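Local coordinates for 3,6-diketocamphane 1,6-monooxygenase (Pseudomonas putida, PDB 5AEC), which catalyses the FMNH2- and O2-dependent Baeyer-Villiger oxidation of a diketocamphane to a lactone, a step in the breakdown of (-)-camphor, at residues S40-E45 with K72-A77; F203-P208 with L230-E235. All coordinates share one frame; numbering follows the deposited sequence. Where two conformers were deposited one is given.

Contact 1. Residues S40-E45 with K72-A77; sequences SMMISE and KFAPMA
With CG of Met42 anti to its carbonyl carbon (chi1 -65°) and the chain extended beyond, and CG of Met76 anti to its own N (chi1 -165°) before bends at chi2 and chi3, the two side chains lie side by side, pointing the same way. CB of Met42 lies 3.7 Å from CB of Met76, and SD of Met42 touches CE of Met76 at 3.9 Å. An alanine in place of Met42 would probably open a gap beside Met76 and set the bent thioether free to turn. The side chains of Met41, Ile43 and Phe73 go to the other sheet face. There the extended Met41 chain crosses the phenyl group obliquely, a Met-aromatic contact with SD of Met41 4.0 Å from CE1 of Phe73, while helices 19-35 and 57-65 pack against the same ring.

Parallel pairing knits the backbones: Met41 N donates to Lys72 O, Ala74 N to Met41 O, and Ile43 N to Ala74 O. The last rung is Met76 N to Ile43 O at 2.8 Å. Past it the chains are joined through a water, which accepts from Glu45 N at 3.2 Å and from Ala77 N at 3.1 Å. The peptide bond between Met76 and Ala77 is cis, and Ala77 O comes 3.2 Å from CB of Glu45, whose carboxylate hydrogen-bonds to His78 and Leu79. Ser44 OG is held by His10. Strands 40-43 and 72-79, linked through helix 57-65, form a beta-alpha-beta unit of the TIM barrel of this luciferase-like family; Ser44 and Met76, at the C-terminal end of the paired strands, belong to the FMN-binding site, as does His10.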
loop_
_atom_site.group_PDB
_atom_site.type_symbol
_atom_site.label_atom_id
_atom_site.label_comp_id
_atom_site.label_asym_id
_atom_site.label_seq_id
_atom_site.Cartn_x
_atom_site.Cartn_y
_atom_site.Cartn_z
ATOM N N SER A 40 -10.321 14.144 -10.719
ATOM C CA SER A 40 -10.098 12.861 -10.070
ATOM C C SER A 40 -9.238 11.912 -10.915
ATOM O O SER A 40 -9.114 12.067 -12.143
ATOM C CB SER A 40 -11.426 12.189 -9.752
ATOM O OG SER A 40 -12.151 11.927 -10.939
ATOM N N MET A 41 -8.584 10.991 -10.208
ATOM C CA MET A 41 -7.825 9.901 -10.796
ATOM C C MET A 41 -8.239 8.597 -10.135
ATOM O O MET A 41 -7.983 8.384 -8.967
ATOM C CB MET A 41 -6.316 10.112 -10.629
ATOM C CG MET A 41 -5.478 9.161 -11.497
ATOM S SD MET A 41 -3.736 9.428 -11.253
ATOM C CE MET A 41 -3.092 8.039 -12.203
ATOM N N MET A 42 -8.877 7.746 -10.926
ATOM C CA MET A 42 -9.277 6.400 -10.549
ATOM C C MET A 42 -8.217 5.408 -11.005
ATOM O O MET A 42 -7.686 5.523 -12.128
ATOM C CB MET A 42 -10.592 6.044 -11.219
ATOM C CG MET A 42 -11.774 6.888 -10.759
ATOM S SD MET A 42 -13.225 6.481 -11.731
ATOM C CE MET A 42 -14.367 7.674 -11.032
ATOM N N ILE A 43 -7.852 4.478 -10.131
ATOM C CA ILE A 43 -6.763 3.557 -10.408
ATOM C C ILE A 43 -7.296 2.151 -10.136
ATOM O O ILE A 43 -7.741 1.885 -9.018
ATOM C CB ILE A 43 -5.495 3.871 -9.566
ATOM C CG1 ILE A 43 -4.993 5.295 -9.872
ATOM C CG2 ILE A 43 -4.361 2.880 -9.878
ATOM C CD1 ILE A 43 -3.998 5.832 -8.885
ATOM N N SER A 44 -7.252 1.270 -11.129
ATOM C CA SER A 44 -7.890 -0.044 -10.989
ATOM C C SER A 44 -6.933 -1.053 -10.364
ATOM O O SER A 44 -5.739 -0.764 -10.206
ATOM C CB SER A 44 -8.508 -0.518 -12.325
ATOM O OG SER A 44 -7.539 -0.795 -13.289
ATOM N N GLU A 45 -7.492 -2.209 -9.957
ATOM C CA GLU A 45 -6.792 -3.249 -9.182
ATOM C C GLU A 45 -6.929 -4.596 -9.893
ATOM O O GLU A 45 -8.052 -5.003 -10.198
ATOM C CB GLU A 45 -7.440 -3.395 -7.807
ATOM C CG GLU A 45 -6.842 -4.462 -6.885
ATOM C CD GLU A 45 -7.396 -4.369 -5.483
ATOM O OE1 GLU A 45 -7.216 -3.293 -4.840
ATOM O OE2 GLU A 45 -8.073 -5.341 -5.054
ATOM N N LYS A 72 -8.385 14.384 -6.589
ATOM C CA LYS A 72 -8.918 13.352 -5.724
ATOM C C LYS A 72 -8.575 11.975 -6.313
ATOM O O LYS A 72 -8.691 11.769 -7.501
ATOM C CB LYS A 72 -10.431 13.492 -5.594
ATOM C CG LYS A 72 -10.871 14.859 -5.085
ATOM C CD LYS A 72 -12.373 15.025 -5.237
ATOM C CE LYS A 72 -12.854 16.357 -4.662
ATOM N NZ LYS A 72 -12.709 17.456 -5.642
ATOM N N PHE A 73 -8.211 11.039 -5.457
ATOM C CA PHE A 73 -7.854 9.676 -5.894
ATOM C C PHE A 73 -8.910 8.673 -5.484
ATOM O O PHE A 73 -9.549 8.818 -4.421
ATOM C CB PHE A 73 -6.548 9.285 -5.238
ATOM C CG PHE A 73 -5.365 10.094 -5.721
ATOM C CD1 PHE A 73 -4.679 9.722 -6.887
ATOM C CD2 PHE A 73 -4.916 11.191 -5.003
ATOM C CE1 PHE A 73 -3.607 10.480 -7.358
ATOM C CE2 PHE A 73 -3.822 11.938 -5.437
ATOM C CZ PHE A 73 -3.164 11.586 -6.608
ATOM N N ALA A 74 -9.083 7.630 -6.288
ATOM C CA ALA A 74 -9.929 6.546 -5.894
ATOM C C ALA A 74 -9.396 5.232 -6.419
ATOM O O ALA A 74 -9.138 5.123 -7.610
ATOM C CB ALA A 74 -11.330 6.760 -6.437
ATOM N N PRO A 75 -9.303 4.225 -5.549
ATOM C CA PRO A 75 -9.162 2.876 -6.104
ATOM C C PRO A 75 -10.459 2.531 -6.816
ATOM O O PRO A 75 -11.536 2.826 -6.299
ATOM C CB PRO A 75 -8.941 1.992 -4.870
ATOM C CG PRO A 75 -9.421 2.782 -3.707
ATOM C CD PRO A 75 -9.484 4.233 -4.089
ATOM N N MET A 76 -10.356 1.950 -7.999
ATOM C CA MET A 76 -11.517 1.674 -8.837
ATOM C C MET A 76 -11.306 0.303 -9.508
ATOM O O MET A 76 -11.050 0.212 -10.712
ATOM C CB MET A 76 -11.735 2.792 -9.874
ATOM C CG MET A 76 -13.111 2.775 -10.550
ATOM S SD MET A 76 -14.475 2.943 -9.383
ATOM C CE MET A 76 -14.023 4.456 -8.541
ATOM N N ALA A 77 -11.389 -0.760 -8.744
ATOM C CA ALA A 77 -11.925 -0.771 -7.361
ATOM C C ALA A 77 -11.115 -1.715 -6.498
ATOM O O ALA A 77 -10.503 -2.656 -7.022
ATOM C CB ALA A 77 -13.348 -1.249 -7.414
HETATM O O HOH W 1 -10.467 -3.367 -10.170
#

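Contact 2. Residues F203-P208 with L230-E235. With PIN (piperazine-N,N'-bis(2-ethanesulfonic acid)), chain C; SO4 (sulfate ion), chain J.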
loop_
_atom_site.group_PDB
_atom_site.type_symbol
_atom_site.label_atom_id
_atom_site.label_comp_id
_atom_site.label_asym_id
_atom_site.label_seq_id
_atom_site.Cartn_x
_atom_site.Cartn_y
_atom_site.Cartn_z
ATOM N N PHE A 203 -21.223 -1.816 -16.418
ATOM C CA PHE A 203 -21.049 -1.930 -17.875
ATOM C C PHE A 203 -22.310 -2.412 -18.599
ATOM O O PHE A 203 -22.844 -1.706 -19.462
ATOM C CB PHE A 203 -19.879 -2.859 -18.250
ATOM C CG PHE A 203 -19.695 -3.004 -19.741
ATOM C CD1 PHE A 203 -19.054 -2.023 -20.475
ATOM C CD2 PHE A 203 -20.246 -4.091 -20.425
ATOM C CE1 PHE A 203 -18.910 -2.137 -21.859
ATOM C CE2 PHE A 203 -20.132 -4.210 -21.805
ATOM C CZ PHE A 203 -19.462 -3.229 -22.526
ATOM N N SER A 204 -22.777 -3.605 -18.251
ATOM C CA SER A 204 -23.946 -4.216 -18.920
ATOM C C SER A 204 -25.184 -3.317 -18.910
ATOM O O SER A 204 -25.313 -2.395 -18.073
ATOM C CB SER A 204 -24.283 -5.571 -18.279
ATOM O OG SER A 204 -24.761 -5.415 -16.950
ATOM N N TYR A 205 -26.111 -3.603 -19.818
ATOM C CA TYR A 205 -27.286 -2.749 -20.028
ATOM C C TYR A 205 -28.113 -2.621 -18.753
ATOM O O TYR A 205 -28.402 -1.499 -18.295
ATOM C CB TYR A 205 -28.126 -3.277 -21.209
ATOM C CG TYR A 205 -29.447 -2.573 -21.420
ATOM C CD1 TYR A 205 -29.533 -1.375 -22.131
ATOM C CD2 TYR A 205 -30.623 -3.116 -20.901
ATOM C CE1 TYR A 205 -30.758 -0.738 -22.318
ATOM C CE2 TYR A 205 -31.847 -2.490 -21.080
ATOM C CZ TYR A 205 -31.914 -1.304 -21.783
ATOM O OH TYR A 205 -33.139 -0.707 -21.937
ATOM N N ASN A 206 -28.523 -3.754 -18.205
ATOM C CA ASN A 206 -29.231 -3.781 -16.926
ATOM C C ASN A 206 -28.201 -4.144 -15.892
ATOM O O ASN A 206 -28.074 -5.300 -15.505
ATOM C CB ASN A 206 -30.382 -4.804 -16.926
ATOM C CG ASN A 206 -31.604 -4.311 -17.682
ATOM O OD1 ASN A 206 -32.001 -3.143 -17.578
ATOM N ND2 ASN A 206 -32.250 -5.219 -18.403
ATOM N N SER A 207 -27.462 -3.138 -15.455
ATOM C CA SER A 207 -26.354 -3.340 -14.530
ATOM C C SER A 207 -26.844 -3.480 -13.089
ATOM O O SER A 207 -27.437 -2.531 -12.545
ATOM C CB SER A 207 -25.412 -2.155 -14.584
ATOM O OG SER A 207 -24.353 -2.360 -13.675
ATOM N N PRO A 208 -26.578 -4.634 -12.451
ATOM C CA PRO A 208 -26.966 -4.772 -11.040
ATOM C C PRO A 208 -26.205 -3.799 -10.145
ATOM O O PRO A 208 -26.728 -3.368 -9.120
ATOM C CB PRO A 208 -26.584 -6.211 -10.692
ATOM C CG PRO A 208 -26.311 -6.892 -11.974
ATOM C CD PRO A 208 -25.964 -5.855 -12.981
ATOM N N LEU A 230 -26.208 3.868 -21.473
ATOM C CA LEU A 230 -25.974 5.070 -20.680
ATOM C C LEU A 230 -27.277 5.589 -20.092
ATOM O O LEU A 230 -27.346 5.878 -18.891
ATOM C CB LEU A 230 -25.260 6.156 -21.504
ATOM C CG LEU A 230 -24.700 7.361 -20.738
ATOM C CD1 LEU A 230 -23.867 6.916 -19.546
ATOM C CD2 LEU A 230 -23.863 8.242 -21.642
ATOM N N LYS A 231 -28.319 5.667 -20.922
ATOM C CA LYS A 231 -29.651 6.054 -20.441
ATOM C C LYS A 231 -30.216 5.027 -19.427
ATOM O O LYS A 231 -30.767 5.419 -18.397
ATOM C CB LYS A 231 -30.623 6.239 -21.609
ATOM C CG LYS A 231 -30.272 7.400 -22.526
ATOM C CD LYS A 231 -30.880 7.242 -23.914
ATOM C CE LYS A 231 -32.379 7.477 -23.900
ATOM N NZ LYS A 231 -32.952 7.368 -25.267
ATOM N N ARG A 232 -30.040 3.733 -19.704
ATOM C CA ARG A 232 -30.578 2.672 -18.826
ATOM C C ARG A 232 -29.893 2.679 -17.465
ATOM O O ARG A 232 -30.559 2.489 -16.441
ATOM C CB ARG A 232 -30.448 1.285 -19.463
ATOM C CG ARG A 232 -31.083 0.140 -18.689
ATOM C CD ARG A 232 -32.596 0.270 -18.585
ATOM N NE ARG A 232 -33.140 -0.773 -17.714
ATOM C CZ ARG A 232 -34.159 -0.630 -16.854
ATOM N NH1 ARG A 232 -34.811 0.532 -16.696
ATOM N NH2 ARG A 232 -34.519 -1.671 -16.115
ATOM N N HIS A 233 -28.572 2.897 -17.461
ATOM C CA HIS A 233 -27.822 3.031 -16.207
ATOM C C HIS A 233 -28.435 4.099 -15.323
ATOM O O HIS A 233 -28.704 3.830 -14.166
ATOM C CB HIS A 233 -26.341 3.345 -16.468
ATOM C CG HIS A 233 -25.534 2.151 -16.856
ATOM N ND1 HIS A 233 -24.166 2.124 -16.763
ATOM C CD2 HIS A 233 -25.900 0.933 -17.317
ATOM C CE1 HIS A 233 -23.719 0.957 -17.185
ATOM N NE2 HIS A 233 -24.752 0.209 -17.514
ATOM N N TRP A 234 -28.656 5.291 -15.873
ATOM C CA TRP A 234 -29.203 6.379 -15.090
ATOM C C TRP A 234 -30.639 6.097 -14.662
ATOM O O TRP A 234 -31.026 6.434 -13.545
ATOM C CB TRP A 234 -29.117 7.739 -15.787
ATOM C CG TRP A 234 -29.525 8.805 -14.831
ATOM C CD1 TRP A 234 -30.698 9.518 -14.839
ATOM C CD2 TRP A 234 -28.802 9.234 -13.669
ATOM N NE1 TRP A 234 -30.724 10.382 -13.773
ATOM C CE2 TRP A 234 -29.579 10.226 -13.035
ATOM C CE3 TRP A 234 -27.573 8.882 -13.104
ATOM C CZ2 TRP A 234 -29.167 10.865 -11.860
ATOM C CZ3 TRP A 234 -27.162 9.527 -11.937
ATOM C CH2 TRP A 234 -27.956 10.500 -11.330
ATOM N N GLU A 235 -31.398 5.446 -15.506
ATOM C CA GLU A 235 -32.768 5.068 -15.202
ATOM C C GLU A 235 -32.786 4.092 -14.013
ATOM O O GLU A 235 -33.454 4.292 -13.048
ATOM C CB GLU A 235 -33.376 4.382 -16.418
ATOM C CG GLU A 235 -34.881 4.266 -16.345
ATOM C CD GLU A 235 -35.519 3.623 -17.545
ATOM O OE1 GLU A 235 -34.991 2.684 -18.116
ATOM O OE2 GLU A 235 -36.600 4.084 -17.894
HETATM C C1 PIN C . -12.711 -12.710 -17.868
HETATM C C2 PIN C . -13.096 -11.802 -19.048
HETATM N N1 PIN C . -13.934 -10.618 -18.769
HETATM C C3 PIN C . -14.201 -9.968 -20.068
HETATM C C4 PIN C . -13.261 -9.681 -17.855
HETATM C "C1'" PIN C . -14.948 -5.638 -17.791
HETATM C "C2'" PIN C . -14.766 -6.389 -19.120
HETATM N "N1'" PIN C . -14.182 -7.758 -19.076
HETATM C "C3'" PIN C . -14.021 -8.371 -17.741
HETATM C "C4'" PIN C . -14.985 -8.678 -19.901
HETATM S S1 PIN C . -11.365 -13.585 -18.352
HETATM S "S1'" PIN C . -16.209 -4.565 -17.912
HETATM O O1 PIN C . -10.246 -12.698 -18.538
HETATM O O2 PIN C . -11.666 -14.227 -19.598
HETATM O O3 PIN C . -10.861 -14.736 -17.312
HETATM O "O1'" PIN C . -17.427 -5.318 -18.067
HETATM O "O2'" PIN C . -15.978 -3.721 -19.054
HETATM O "O3'" PIN C . -16.332 -3.636 -16.563
HETATM S S SO4 J . -22.022 -4.985 -14.244
HETATM O O1 SO4 J . -21.019 -4.866 -13.175
HETATM O O2 SO4 J . -21.370 -5.060 -15.566
HETATM O O3 SO4 J . -22.802 -6.220 -14.057
HETATM O O4 SO4 J . -22.940 -3.864 -14.069
#
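His233 and Arg232 grip the loop 203-208 in different ways, one buried and one toward solvent. On the buried side the imidazole turns its edge to the loop backbone: NE2 of His233 donates to Ser204 O at 2.7 Å, nearly in the ring plane, and weakly to Phe203 O at 3.3 Å. ND1 is hydrogen-bonded to Ser222 OG, so bonds at both nitrogens fix the ring's rotation. CB of Ser207 comes within 3.8 Å of NE2 of His233.

The outer side is more open. CG of Arg232 sits over one face of the Tyr205 ring, 3.6 Å from its centroid, in a CH-pi contact. A bend at chi2 (64°) then carries the guanidinium past the ring to Asn206, where NE of Arg232 meets OD1 at 2.6 Å, almost straight (170°) and in the guanidinium plane. NH2 adds only a weak bond, while NH1 turns back to its own helix, in a salt bridge with Glu235 OE1 at 2.6 Å.

Sulfate O2 takes weak bonds from Phe203 N and Ser204 N, and a PIN sulfonate lies against Phe203, within a loop that binds FMN. This loop leads from strand 198-202 to helix 208-216, with Ser207 at the N-cap, and rests on helix 227-243, which follows strand 219-223.

Contact 1 lies in the barrel core, its centre about 6 Å from that of the chain; contact 2 is about 16 Å out and only partly buried. Their centres are about 21 Å apart, and no segment is shared. Both belong to the same barrel, contact 1 in its sheet and contact 2 in a loop after strand 198-202 and the outer helix 227-243, and both carry FMN-binding residues. In 40-45 with 72-77, neighbouring strands are joined by regular backbone bonds and apolar side chains, with polar groups gathered at the strand ends. In 203-208 with 230-235, side-chain donors reach backbone and amide oxygens, and the arginine is also tied to a glutamate of its own helix.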